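Local structure of Low molecular weight phosphotyrosine phosphatase family protein (Streptococcus pyogenes, 5GOT) at residues I83-S87 against I105-R109; V21-I25 against V129-Q134; M32-R36 against D75-F79; Q70-F76 against L93-S97; E42-I47 against Y62-S68. The protein probably removes phosphate from phosphotyrosine in proteins by hydrolysing the ester, as a low molecular weight protein tyrosine phosphatase. All blocks are in the same frame, centred on the assembly; numbering follows the deposited sequence.

Contact 1: I83-S87 against I105-R109; sequences IGMDS and IYLFR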
# COMPACT_ATOMS: atom_id res chain seq x y z
N ILE A 83 3.33 -5.59 0.93
CA ILE A 83 3.04 -5.56 -0.50
C ILE A 83 3.78 -4.36 -1.08
O ILE A 83 3.44 -3.21 -0.78
CB ILE A 83 1.53 -5.49 -0.76
CG1 ILE A 83 0.82 -6.68 -0.10
CG2 ILE A 83 1.23 -5.44 -2.25
CD1 ILE A 83 -0.69 -6.64 -0.20
N GLY A 84 4.80 -4.63 -1.89
CA GLY A 84 5.58 -3.56 -2.49
C GLY A 84 4.94 -3.10 -3.79
O GLY A 84 4.36 -3.88 -4.54
N MET A 85 5.03 -1.78 -4.05
CA MET A 85 4.30 -1.22 -5.17
C MET A 85 4.97 -1.48 -6.51
O MET A 85 4.28 -1.47 -7.54
CB MET A 85 4.08 0.29 -4.94
CG MET A 85 3.27 0.60 -3.67
SD MET A 85 1.70 -0.34 -3.50
CE MET A 85 0.75 0.37 -4.87
N ASP A 86 6.28 -1.72 -6.54
CA ASP A 86 6.96 -2.18 -7.76
C ASP A 86 8.09 -3.11 -7.36
O ASP A 86 8.38 -3.30 -6.17
CB ASP A 86 7.45 -1.00 -8.64
CG ASP A 86 8.60 -0.18 -8.01
OD1 ASP A 86 9.39 -0.70 -7.19
OD2 ASP A 86 8.74 1.01 -8.37
N SER A 87 8.75 -3.69 -8.37
CA SER A 87 9.74 -4.73 -8.11
C SER A 87 10.93 -4.20 -7.33
O SER A 87 11.57 -4.95 -6.59
CB SER A 87 10.20 -5.37 -9.42
OG SER A 87 10.90 -4.43 -10.20
N ILE A 105 6.21 -11.21 1.54
CA ILE A 105 6.48 -10.06 0.67
C ILE A 105 5.93 -10.34 -0.73
O ILE A 105 6.26 -11.37 -1.35
CB ILE A 105 7.98 -9.73 0.65
CG1 ILE A 105 8.42 -9.36 2.08
CG2 ILE A 105 8.27 -8.60 -0.32
CD1 ILE A 105 9.91 -9.10 2.24
N TYR A 106 5.10 -9.42 -1.23
CA TYR A 106 4.35 -9.55 -2.47
C TYR A 106 4.53 -8.32 -3.34
O TYR A 106 4.76 -7.21 -2.85
CB TYR A 106 2.84 -9.72 -2.23
CG TYR A 106 2.40 -10.92 -1.41
CD1 TYR A 106 2.53 -10.93 -0.02
CD2 TYR A 106 1.81 -12.03 -2.02
CE1 TYR A 106 2.11 -12.01 0.74
CE2 TYR A 106 1.38 -13.13 -1.26
CZ TYR A 106 1.53 -13.10 0.12
OH TYR A 106 1.12 -14.16 0.91
N LEU A 107 4.38 -8.51 -4.64
CA LEU A 107 4.28 -7.41 -5.59
C LEU A 107 2.82 -6.98 -5.72
O LEU A 107 1.95 -7.83 -5.93
CB LEU A 107 4.85 -7.81 -6.95
CG LEU A 107 4.83 -6.72 -8.02
CD1 LEU A 107 5.73 -5.56 -7.61
CD2 LEU A 107 5.30 -7.31 -9.35
N PHE A 108 2.57 -5.67 -5.62
CA PHE A 108 1.20 -5.17 -5.66
C PHE A 108 0.43 -5.63 -6.89
O PHE A 108 -0.75 -6.00 -6.78
CB PHE A 108 1.20 -3.63 -5.59
CG PHE A 108 -0.17 -3.04 -5.59
CD1 PHE A 108 -0.89 -2.92 -4.40
CD2 PHE A 108 -0.75 -2.56 -6.77
CE1 PHE A 108 -2.16 -2.37 -4.39
CE2 PHE A 108 -2.01 -2.00 -6.76
CZ PHE A 108 -2.72 -1.91 -5.57
N ARG A 109 1.05 -5.59 -8.07
CA ARG A 109 0.40 -6.07 -9.27
C ARG A 109 1.48 -6.46 -10.27
O ARG A 109 2.51 -5.79 -10.37
CB ARG A 109 -0.55 -5.02 -9.87
CG ARG A 109 0.14 -3.83 -10.52
CD ARG A 109 -0.88 -2.81 -11.08
NE ARG A 109 -1.76 -3.36 -12.11
CZ ARG A 109 -1.46 -3.40 -13.41
NH1 ARG A 109 -0.30 -2.93 -13.84
NH2 ARG A 109 -2.32 -3.92 -14.28
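Ile83 pairs with Tyr106 and Gly84 with Leu107 at the edge of the four-stranded parallel sheet, where strands 81-84 and 105-107 close a beta-alpha-beta crossover through helix 87-96. Gly84 is held at both of its polar backbone atoms: its N gives a hydrogen bond to Tyr106 O (2.8 Å), and its O accepts one from Phe108 N (2.8 Å), just past the end of the second strand. Tyr106 O also receives a CA-H...O contact from Ile83 CA. On its other flank Ile83 bonds through its backbone to Cys5 and Val7 of strand 2-8, so strand 81-84 is an interior one, and Tyr106 is bonded back to Ile82.

Asp86 is the N-cap of helix 87-96. One carboxylate oxygen, OD1, caps a backbone N just beyond Ser87, while OD2 forms a salt bridge with Arg14, the arginine of what is by sequence the P-loop. Leu107 packs against this turn, its CD1 3.4 Å from Asp86 C. Phe108 O is taken by the indole N-H of Trp136.

Apolar packing fills the rest. Ile83 CG2 touches Phe108 CA at 3.4 Å and sits at the edge of the ring. Met85 runs beside Phe108, bent at chi2 and chi3 (-51° and -67°), which folds its methyl over the ring: CE stands 3.7 Å from the centroid of Phe108, 14° off the normal, a CH-pi contact, and SD adds a Met-aromatic contact oblique to the ring.

Contact 2: V21-I25 against V129-Q134; sequences VMKSI and VRKGCQ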
# COMPACT_ATOMS: atom_id res chain seq x y z
N VAL A 21 -7.14 3.76 -0.36
CA VAL A 21 -8.08 3.13 -1.28
C VAL A 21 -8.51 1.76 -0.74
O VAL A 21 -9.70 1.43 -0.72
CB VAL A 21 -7.47 3.02 -2.69
CG1 VAL A 21 -8.38 2.21 -3.61
CG2 VAL A 21 -7.23 4.41 -3.29
N MET A 22 -7.55 0.97 -0.25
CA MET A 22 -7.92 -0.32 0.33
C MET A 22 -8.83 -0.13 1.54
O MET A 22 -9.82 -0.87 1.71
CB MET A 22 -6.67 -1.11 0.74
CG MET A 22 -6.94 -2.57 1.05
SD MET A 22 -7.22 -3.47 -0.47
CE MET A 22 -7.83 -5.05 0.16
N LYS A 23 -8.54 0.87 2.37
CA LYS A 23 -9.39 1.13 3.53
C LYS A 23 -10.80 1.53 3.13
O LYS A 23 -11.73 1.36 3.92
CB LYS A 23 -8.76 2.21 4.40
CG LYS A 23 -7.58 1.72 5.22
CD LYS A 23 -7.06 2.83 6.11
CE LYS A 23 -6.17 2.29 7.22
NZ LYS A 23 -5.27 3.33 7.75
N SER A 24 -10.98 2.04 1.91
CA SER A 24 -12.31 2.44 1.47
C SER A 24 -13.15 1.27 0.99
O SER A 24 -14.35 1.45 0.78
CB SER A 24 -12.21 3.50 0.36
OG SER A 24 -11.96 2.91 -0.91
N ILE A 25 -12.57 0.08 0.81
CA ILE A 25 -13.31 -1.06 0.29
C ILE A 25 -13.38 -2.22 1.26
O ILE A 25 -14.03 -3.22 0.96
CB ILE A 25 -12.75 -1.53 -1.07
CG1 ILE A 25 -11.30 -2.02 -0.95
CG2 ILE A 25 -12.85 -0.42 -2.12
CD1 ILE A 25 -10.84 -2.82 -2.16
N VAL A 129 -4.20 1.43 -8.81
CA VAL A 129 -4.24 1.09 -7.40
C VAL A 129 -5.63 0.59 -7.03
O VAL A 129 -5.80 -0.36 -6.26
CB VAL A 129 -3.84 2.32 -6.56
CG1 VAL A 129 -4.29 2.16 -5.11
CG2 VAL A 129 -2.36 2.52 -6.65
N ARG A 130 -6.65 1.25 -7.58
CA ARG A 130 -8.03 0.91 -7.32
C ARG A 130 -8.36 -0.50 -7.81
O ARG A 130 -9.03 -1.28 -7.11
CB ARG A 130 -8.93 1.97 -7.97
CG ARG A 130 -10.42 1.66 -8.05
CD ARG A 130 -11.05 1.92 -6.73
NE ARG A 130 -12.39 1.32 -6.64
CZ ARG A 130 -13.16 1.40 -5.55
NH1 ARG A 130 -14.35 0.82 -5.57
NH2 ARG A 130 -12.72 2.06 -4.46
N LYS A 131 -7.87 -0.86 -9.01
CA LYS A 131 -8.08 -2.22 -9.52
C LYS A 131 -7.26 -3.24 -8.74
O LYS A 131 -7.75 -4.34 -8.45
CB LYS A 131 -7.74 -2.27 -11.01
CG LYS A 131 -8.65 -1.41 -11.89
CD LYS A 131 -8.48 -1.69 -13.39
CE LYS A 131 -7.16 -1.17 -13.96
NZ LYS A 131 -7.01 -1.42 -15.43
N GLY A 132 -6.00 -2.91 -8.42
CA GLY A 132 -5.17 -3.83 -7.66
C GLY A 132 -5.68 -4.06 -6.25
O GLY A 132 -5.53 -5.16 -5.70
N CYS A 133 -6.26 -3.04 -5.64
CA CYS A 133 -6.88 -3.23 -4.33
C CYS A 133 -8.06 -4.19 -4.43
O CYS A 133 -8.25 -5.03 -3.54
CB CYS A 133 -7.32 -1.89 -3.74
SG CYS A 133 -5.93 -0.92 -3.09
N GLN A 134 -8.84 -4.10 -5.51
CA GLN A 134 -9.93 -5.05 -5.71
C GLN A 134 -9.41 -6.47 -5.83
O GLN A 134 -10.00 -7.41 -5.28
CB GLN A 134 -10.74 -4.67 -6.96
CG GLN A 134 -11.75 -3.56 -6.73
CD GLN A 134 -12.84 -3.96 -5.75
OE1 GLN A 134 -13.16 -5.14 -5.61
NE2 GLN A 134 -13.41 -2.97 -5.05
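This is a helix-to-helix packing contact without a hydrogen bond across it: residues 21-25, at the end region of helix 14-23, lie against the middle of the long helix 122-140. Cys133 lies at the centre of the contact. Its CB meets Met22 SD at 3.6 Å and Ile25 CD1 at 4.0 Å, while its SG lies 4.0 Å from Val21 CG1, so three side chains of the other segment converge on it. Met22 SD also rests 3.6 Å from Cys133 O, its chain bent at chi2 (74°).

Val21 faces the helix directly. Its CG1 is anti to the backbone N (chi1 174°), which directs that methyl to Arg130 CA and along to Arg130 CD, and its CB meets Val129 CG1 at 4.1 Å. Farther out, the chain of Arg130 bends at chi2 and brings the guanidinium to Ile25, whose CG2 approaches it obliquely, 3.4 Å from Arg130 NH2. Ser24 OG lies near the guanidinium plane, at its edge, but its hydrogen bond goes to Val21 O (2.7 Å), in the carbonyl plane and on a lone pair; that carbonyl also accepts from Ser24 N, so Val21 O is gripped twice by Ser24. Gln134 NE2 also touches Ile25 CD1.

Met22 reaches Met31 and Ile33 of strand 31-37, and helix 122-140 packs on Phe108, just past strand 105-107. The two helices thereby form one layer over the sheet, the arrangement expected of the alpha/beta fold of low molecular weight phosphatases.

Contact 3: M32-R36 against D75-F79; sequences MIESR and DFNTF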
# COMPACT_ATOMS: atom_id res chain seq x y z
N MET A 32 -6.56 -4.97 8.80
CA MET A 32 -5.77 -3.87 9.34
C MET A 32 -4.76 -3.46 8.27
O MET A 32 -4.01 -4.30 7.76
CB MET A 32 -5.07 -4.29 10.63
CG MET A 32 -4.29 -3.20 11.35
SD MET A 32 -2.52 -3.25 10.97
CE MET A 32 -1.82 -2.58 12.48
N ILE A 33 -4.76 -2.17 7.92
CA ILE A 33 -4.07 -1.69 6.72
C ILE A 33 -3.23 -0.49 7.10
O ILE A 33 -3.73 0.46 7.72
CB ILE A 33 -5.06 -1.34 5.60
CG1 ILE A 33 -5.91 -2.55 5.23
CG2 ILE A 33 -4.31 -0.88 4.36
CD1 ILE A 33 -7.18 -2.18 4.51
N GLU A 34 -1.94 -0.53 6.74
CA GLU A 34 -1.00 0.56 6.95
C GLU A 34 -0.10 0.64 5.73
O GLU A 34 -0.23 -0.15 4.79
CB GLU A 34 -0.20 0.37 8.25
CG GLU A 34 -1.06 0.52 9.50
CD GLU A 34 -0.24 0.72 10.76
OE1 GLU A 34 -0.73 0.42 11.87
OE2 GLU A 34 0.92 1.17 10.63
N SER A 35 0.82 1.61 5.73
CA SER A 35 1.79 1.73 4.66
C SER A 35 3.12 2.22 5.22
O SER A 35 3.18 2.83 6.29
CB SER A 35 1.31 2.67 3.53
OG SER A 35 1.09 4.00 3.99
N ARG A 36 4.20 1.92 4.49
CA ARG A 36 5.54 2.25 4.94
C ARG A 36 6.44 2.54 3.75
O ARG A 36 6.09 2.28 2.59
CB ARG A 36 6.17 1.10 5.75
CG ARG A 36 5.47 0.75 7.04
CD ARG A 36 5.83 1.68 8.19
NE ARG A 36 5.29 1.12 9.42
CZ ARG A 36 4.03 1.26 9.81
NH1 ARG A 36 3.18 1.97 9.06
NH2 ARG A 36 3.61 0.69 10.93
N ASP A 75 7.68 -4.24 12.21
CA ASP A 75 6.69 -4.37 11.14
C ASP A 75 6.82 -5.69 10.42
O ASP A 75 5.81 -6.36 10.13
CB ASP A 75 6.84 -3.21 10.15
CG ASP A 75 6.60 -1.87 10.79
OD1 ASP A 75 5.72 -1.78 11.66
OD2 ASP A 75 7.29 -0.90 10.38
N PHE A 76 8.05 -6.08 10.07
CA PHE A 76 8.24 -7.36 9.39
C PHE A 76 7.71 -8.53 10.21
O PHE A 76 7.27 -9.53 9.64
CB PHE A 76 9.72 -7.60 9.07
CG PHE A 76 10.23 -6.85 7.88
CD1 PHE A 76 9.98 -7.31 6.59
CD2 PHE A 76 10.98 -5.70 8.05
CE1 PHE A 76 10.48 -6.62 5.48
CE2 PHE A 76 11.48 -5.01 6.95
CZ PHE A 76 11.22 -5.47 5.66
N ASN A 77 7.73 -8.41 11.55
CA ASN A 77 7.20 -9.47 12.41
C ASN A 77 5.69 -9.40 12.53
O ASN A 77 5.02 -10.44 12.61
CB ASN A 77 7.83 -9.38 13.80
CG ASN A 77 9.18 -10.05 13.87
OD1 ASN A 77 9.27 -11.25 14.13
ND2 ASN A 77 10.25 -9.28 13.64
N THR A 78 5.14 -8.19 12.57
CA THR A 78 3.72 -8.00 12.86
C THR A 78 2.84 -8.19 11.63
O THR A 78 1.76 -8.79 11.73
CB THR A 78 3.51 -6.60 13.44
OG1 THR A 78 4.46 -6.37 14.48
CG2 THR A 78 2.09 -6.47 14.01
N PHE A 79 3.23 -7.66 10.47
CA PHE A 79 2.32 -7.69 9.32
C PHE A 79 2.28 -9.08 8.71
O PHE A 79 3.27 -9.81 8.68
CB PHE A 79 2.74 -6.65 8.28
CG PHE A 79 2.39 -5.24 8.68
CD1 PHE A 79 1.08 -4.78 8.60
CD2 PHE A 79 3.36 -4.38 9.16
CE1 PHE A 79 0.75 -3.47 8.99
CE2 PHE A 79 3.04 -3.08 9.57
CZ PHE A 79 1.74 -2.64 9.47
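Glu34 OE2 is gripped by two nitrogens of the same arginine, and Arg36 in turn reaches across to Asp75 of the facing helix. Arg36 NH2 lies 2.7 Å from Glu34 OE2, on the syn side but 30° out of the carboxylate plane, and Arg36 NH1 lies 2.9 Å from the same oxygen, nearly in line with its C-O bond. NH1 also gives to Ser35 O. All these partners stay close to the guanidinium plane, which fixes the rotation of the group.

The salt bridge across the contact runs from Arg36 NE to Asp75 OD2, 3.0 Å, met from above the carboxylate plane; a weak second bond joins Arg36 NH2 to Asp75 OD1 at 3.3 Å. The guanidinium and Asp75 carboxylate planes stand 69° apart, so this is no flat two-pronged pairing. Asp75 OD2 also accepts from Thr72 N. A buried arginine held between two acids would tend to keep both of them ionised.

Beside the charges, Phe79, the first residue past the helix, packs against the strand. Its CE2 lies 4.0 Å from Arg36 NH2, over a face of the guanidinium, while that nitrogen is at the edge of the ring. Glu34 CB touches Phe79 CZ at 3.8 Å, and Met32 SD meets Phe79 CE1 at 3.8 Å in an oblique Met-aromatic contact. Phe79 also packs on Lys3 and Cys5 of the neighbouring strand 2-8. A salt-bridge network beside the Phe79 ring thus joins helix 73-78 to edge strand 31-37 in the parallel sheet of the alpha/beta fold.

Contact 4: Q70-F76 against L93-S97; sequences QITITDF and LKEMS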
# COMPACT_ATOMS: atom_id res chain seq x y z
N GLN A 70 9.34 4.75 7.78
CA GLN A 70 10.14 3.65 7.26
C GLN A 70 9.76 2.36 7.97
O GLN A 70 9.46 2.35 9.17
CB GLN A 70 11.63 3.94 7.44
CG GLN A 70 12.53 2.89 6.78
CD GLN A 70 14.02 3.24 6.83
OE1 GLN A 70 14.50 3.87 7.78
NE2 GLN A 70 14.74 2.83 5.80
N ILE A 71 9.72 1.26 7.20
CA ILE A 71 9.35 -0.04 7.75
C ILE A 71 10.40 -0.49 8.75
O ILE A 71 11.60 -0.25 8.57
CB ILE A 71 9.15 -1.05 6.61
CG1 ILE A 71 8.52 -2.35 7.14
CG2 ILE A 71 10.46 -1.33 5.90
CD1 ILE A 71 7.97 -3.26 6.06
N THR A 72 9.96 -1.14 9.83
CA THR A 72 10.84 -1.53 10.93
C THR A 72 10.84 -3.04 11.12
O THR A 72 9.99 -3.76 10.61
CB THR A 72 10.42 -0.86 12.25
OG1 THR A 72 9.14 -1.35 12.66
CG2 THR A 72 10.38 0.68 12.11
N ILE A 73 11.82 -3.51 11.90
CA ILE A 73 11.87 -4.93 12.24
C ILE A 73 10.57 -5.36 12.90
O ILE A 73 10.05 -6.45 12.63
CB ILE A 73 13.08 -5.23 13.16
CG1 ILE A 73 14.39 -5.02 12.39
CG2 ILE A 73 13.01 -6.66 13.70
CD1 ILE A 73 15.63 -5.31 13.23
N THR A 74 10.00 -4.50 13.75
CA THR A 74 8.70 -4.81 14.34
C THR A 74 7.66 -5.07 13.26
O THR A 74 6.85 -6.00 13.37
CB THR A 74 8.23 -3.68 15.24
OG1 THR A 74 9.35 -3.09 15.92
CG2 THR A 74 7.24 -4.22 16.25
N ASP A 75 7.68 -4.24 12.21
CA ASP A 75 6.69 -4.37 11.14
C ASP A 75 6.82 -5.69 10.42
O ASP A 75 5.81 -6.36 10.13
CB ASP A 75 6.84 -3.21 10.15
CG ASP A 75 6.60 -1.87 10.79
OD1 ASP A 75 5.72 -1.78 11.66
OD2 ASP A 75 7.29 -0.90 10.38
N PHE A 76 8.05 -6.08 10.07
CA PHE A 76 8.24 -7.36 9.39
C PHE A 76 7.71 -8.53 10.21
O PHE A 76 7.27 -9.53 9.64
CB PHE A 76 9.72 -7.60 9.07
CG PHE A 76 10.23 -6.85 7.88
CD1 PHE A 76 9.98 -7.31 6.59
CD2 PHE A 76 10.98 -5.70 8.05
CE1 PHE A 76 10.48 -6.62 5.48
CE2 PHE A 76 11.48 -5.01 6.95
CZ PHE A 76 11.22 -5.47 5.66
N LEU A 93 12.83 -4.59 0.06
CA LEU A 93 12.20 -5.17 1.25
C LEU A 93 12.88 -6.46 1.66
O LEU A 93 13.02 -6.74 2.86
CB LEU A 93 10.71 -5.40 1.01
CG LEU A 93 9.80 -4.19 1.21
CD1 LEU A 93 8.44 -4.45 0.56
CD2 LEU A 93 9.64 -3.89 2.68
N LYS A 94 13.29 -7.27 0.69
CA LYS A 94 13.90 -8.56 1.02
C LYS A 94 15.32 -8.39 1.54
O LYS A 94 15.70 -9.06 2.51
CB LYS A 94 13.86 -9.48 -0.20
CG LYS A 94 12.46 -10.04 -0.51
CD LYS A 94 12.49 -10.87 -1.78
CE LYS A 94 11.11 -11.39 -2.15
NZ LYS A 94 11.12 -12.05 -3.47
N GLU A 95 16.11 -7.49 0.95
CA GLU A 95 17.49 -7.32 1.41
C GLU A 95 17.54 -6.69 2.79
O GLU A 95 18.27 -7.16 3.67
CB GLU A 95 18.32 -6.49 0.42
CG GLU A 95 18.04 -6.70 -1.06
CD GLU A 95 18.34 -8.11 -1.57
OE1 GLU A 95 18.78 -9.01 -0.80
OE2 GLU A 95 18.14 -8.35 -2.80
N MET A 96 16.76 -5.63 3.01
CA MET A 96 16.81 -4.95 4.30
C MET A 96 16.35 -5.85 5.43
O MET A 96 16.73 -5.62 6.59
CB MET A 96 15.99 -3.66 4.26
CG MET A 96 14.48 -3.82 4.17
SD MET A 96 13.67 -2.22 3.89
CE MET A 96 14.13 -1.33 5.41
N SER A 97 15.57 -6.90 5.14
CA SER A 97 15.19 -7.88 6.15
C SER A 97 15.99 -9.18 6.05
O SER A 97 15.63 -10.17 6.70
CB SER A 97 13.69 -8.19 6.06
OG SER A 97 13.38 -8.78 4.81
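The backbones stay well apart, with Ile71 CA and Leu93 CA, the nearest pair, separated by 8.8 Å, so the start of helix 73-78 and the residues before it meet the end of helix 87-96 mostly through side chains. The two helices pack here on the parallel sheet of the alpha/beta fold, near Ile82 and Ile105 of its strands.

Ile71 lies just before the first helix and splits its contact between two branches. CG1 is anti to the backbone N (chi1 -170°) and carries CD1 to Leu93 CD2, 3.8 Å away and across it at about a right angle, while CG2 takes Met96 CE at 3.7 Å. Gln70 reaches the same methyl with its amide end, although its NE2 is hydrogen-bonded to Thr38 O.

Next to Ile71, a capping box opens the helix: Asp75 N gives to Thr72 OG1, and Thr72 N to Asp75 OD2 at 2.7 Å, an oxygen that also meets Arg36. This sets the first turn from which Phe76 points into the contact.

The Phe76 ring is sandwiched. Ile71 CD1 lies over one face, offset toward the rim. Leu93 CD2 and Met96 CG meet CZ at 3.7 and 3.9 Å, the latter obliquely, and Leu93 O also lies against CZ. Ser97 covers the opposite face; its OG is tied to Leu93 O (2.8 Å), in the carbonyl plane, and its CB makes a CH-pi contact with Phe76, 3.7 Å from the ring centroid and 13° off the normal.

Contact 5: E42-I47 against Y62-S68; sequences EHGNPI and YDITKCS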
# COMPACT_ATOMS: atom_id res chain seq x y z
N GLU A 42 12.02 10.34 2.87
CA GLU A 42 10.90 11.27 2.99
C GLU A 42 10.31 11.25 4.39
O GLU A 42 9.19 11.72 4.59
CB GLU A 42 9.82 10.94 1.95
CG GLU A 42 10.27 11.08 0.49
CD GLU A 42 10.38 12.54 0.04
OE1 GLU A 42 9.93 13.41 0.81
OE2 GLU A 42 10.89 12.81 -1.08
N HIS A 43 11.05 10.71 5.37
CA HIS A 43 10.44 10.35 6.64
C HIS A 43 9.87 11.58 7.34
O HIS A 43 10.51 12.64 7.39
CB HIS A 43 11.44 9.62 7.54
CG HIS A 43 12.41 10.53 8.24
ND1 HIS A 43 12.09 11.19 9.41
CD2 HIS A 43 13.68 10.88 7.93
CE1 HIS A 43 13.13 11.92 9.79
NE2 HIS A 43 14.10 11.75 8.92
N GLY A 44 8.66 11.44 7.86
CA GLY A 44 7.98 12.52 8.52
C GLY A 44 7.14 13.41 7.62
O GLY A 44 6.27 14.12 8.12
N ASN A 45 7.36 13.36 6.30
CA ASN A 45 6.64 14.24 5.39
C ASN A 45 5.23 13.71 5.11
O ASN A 45 5.00 12.50 5.13
CB ASN A 45 7.41 14.38 4.08
CG ASN A 45 8.75 15.03 4.27
OD1 ASN A 45 8.94 15.77 5.23
ND2 ASN A 45 9.69 14.75 3.38
N PRO A 46 4.27 14.60 4.89
CA PRO A 46 2.90 14.15 4.68
C PRO A 46 2.72 13.51 3.31
O PRO A 46 3.63 13.48 2.47
CB PRO A 46 2.08 15.43 4.82
CG PRO A 46 3.04 16.51 4.44
CD PRO A 46 4.38 16.07 4.91
N ILE A 47 1.52 12.98 3.10
CA ILE A 47 1.17 12.44 1.79
C ILE A 47 1.43 13.50 0.73
O ILE A 47 1.12 14.68 0.91
CB ILE A 47 -0.29 11.98 1.77
CG1 ILE A 47 -0.50 10.87 2.81
CG2 ILE A 47 -0.67 11.48 0.40
CD1 ILE A 47 -1.95 10.60 3.11
N TYR A 62 -9.03 9.91 4.09
CA TYR A 62 -7.69 9.56 4.52
C TYR A 62 -7.33 10.35 5.76
O TYR A 62 -7.97 11.37 6.08
CB TYR A 62 -6.64 9.78 3.42
CG TYR A 62 -6.41 11.21 2.99
CD1 TYR A 62 -7.15 11.76 1.95
CD2 TYR A 62 -5.43 12.00 3.59
CE1 TYR A 62 -6.93 13.07 1.53
CE2 TYR A 62 -5.20 13.31 3.17
CZ TYR A 62 -5.96 13.83 2.14
OH TYR A 62 -5.75 15.12 1.71
N ASP A 63 -6.31 9.88 6.46
CA ASP A 63 -5.85 10.46 7.71
C ASP A 63 -4.88 11.58 7.37
O ASP A 63 -3.76 11.33 6.93
CB ASP A 63 -5.18 9.39 8.58
CG ASP A 63 -4.93 9.84 10.01
OD1 ASP A 63 -4.90 11.06 10.29
OD2 ASP A 63 -4.74 8.95 10.87
N ILE A 64 -5.31 12.83 7.59
CA ILE A 64 -4.46 13.98 7.27
C ILE A 64 -3.19 13.98 8.11
O ILE A 64 -2.21 14.63 7.75
CB ILE A 64 -5.23 15.30 7.47
CG1 ILE A 64 -5.64 15.49 8.94
CG2 ILE A 64 -6.45 15.34 6.56
CD1 ILE A 64 -6.10 16.91 9.27
N THR A 65 -3.19 13.26 9.22
CA THR A 65 -1.98 13.17 10.04
C THR A 65 -0.96 12.18 9.49
O THR A 65 0.14 12.09 10.05
CB THR A 65 -2.35 12.80 11.48
OG1 THR A 65 -2.87 11.47 11.52
CG2 THR A 65 -3.41 13.76 12.01
N LYS A 66 -1.29 11.44 8.42
CA LYS A 66 -0.38 10.42 7.91
C LYS A 66 0.92 11.05 7.42
O LYS A 66 0.90 12.05 6.70
CB LYS A 66 -1.04 9.61 6.79
CG LYS A 66 -0.06 8.75 5.97
CD LYS A 66 0.55 7.60 6.76
CE LYS A 66 1.52 6.80 5.90
NZ LYS A 66 2.40 5.88 6.69
N CYS A 67 2.03 10.45 7.82
CA CYS A 67 3.37 10.87 7.43
C CYS A 67 4.18 9.65 7.00
O CYS A 67 3.91 8.52 7.43
CB CYS A 67 4.09 11.59 8.58
SG CYS A 67 3.34 13.20 9.04
N SER A 68 5.18 9.89 6.16
CA SER A 68 6.07 8.84 5.69
C SER A 68 6.76 8.18 6.87
O SER A 68 7.33 8.87 7.73
CB SER A 68 7.10 9.42 4.73
OG SER A 68 8.05 8.44 4.38
O HOH W 1 10.72 7.85 4.05
O HOH W 2 -0.62 13.35 4.77
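Tyr62 opens the second segment by touching Ile47: its CD2 meets Ile47 CD1 at 3.8 Å, obliquely to the ring. Two surface loops pair here, one before and one after helix 49-57 in the chain, each holding a beta turn: type II from Glu42 to Asn45 and type I from Asp63 to Lys66. The hydroxyl of Tyr62 is hydrogen-bonded to Gln52 of that helix.

At Asp63 an Asx turn begins, with OD1 accepting from Thr65 N from above the carboxylate plane. The type I turn then brings round Lys66, whose CG lies 3.8 Å from Ile47 CG1. The aliphatic part of Lys66 crosses Ile47 at about a right angle, and its bend at chi2 (67°) sends the ammonium away to Asn11 OD1 and Ser35 O, as well as to Cys67 O. A water bridges the backbones, accepting from Ile47 N and donating to Lys66 O; that same carbonyl has a CA-H...O contact from Pro46 CA.

Cys67 follows, with CB 3.4 Å from Gly44 O and CA in a CA-H...O contact with Asn45 O. Ser68 makes both direct hydrogen bonds between the loops. Its N gives to Asn45 O at 2.8 Å, and its O accepts from Gly44 N at 2.9 Å, almost straight at 178°. Ser68 OG is bonded to Gly10 O; Gly10 and Asn11 belong to what is by sequence the P-loop, so the loop pair lies against it. A second water spans the loops there, accepting from Glu42 N and donating to Ser68 OG at 2.8 Å.

Contacts 3 and 4 are buried, contacts 1 and 2 partly so, and contact 5 lies at the surface. Contact 1 is within the sheet and rests on backbone bonds, whereas contact 2 is largely apolar, with an arginine at its side, and joins two helices; they meet where Phe108 packs on Val129 and Cys133. Contacts 3 and 4 share helix 73-78: one ties it to edge strand 31-37 with charges, the other to helix 87-96 with apolar groups, and Asp75 serves salt bridge and capping box alike. Contact 5 relies on loop backbone and waters, and touches contact 3 through Lys66 and Ser35 O. Contacts 2 and 4 lie on opposite sides of the chain's centre.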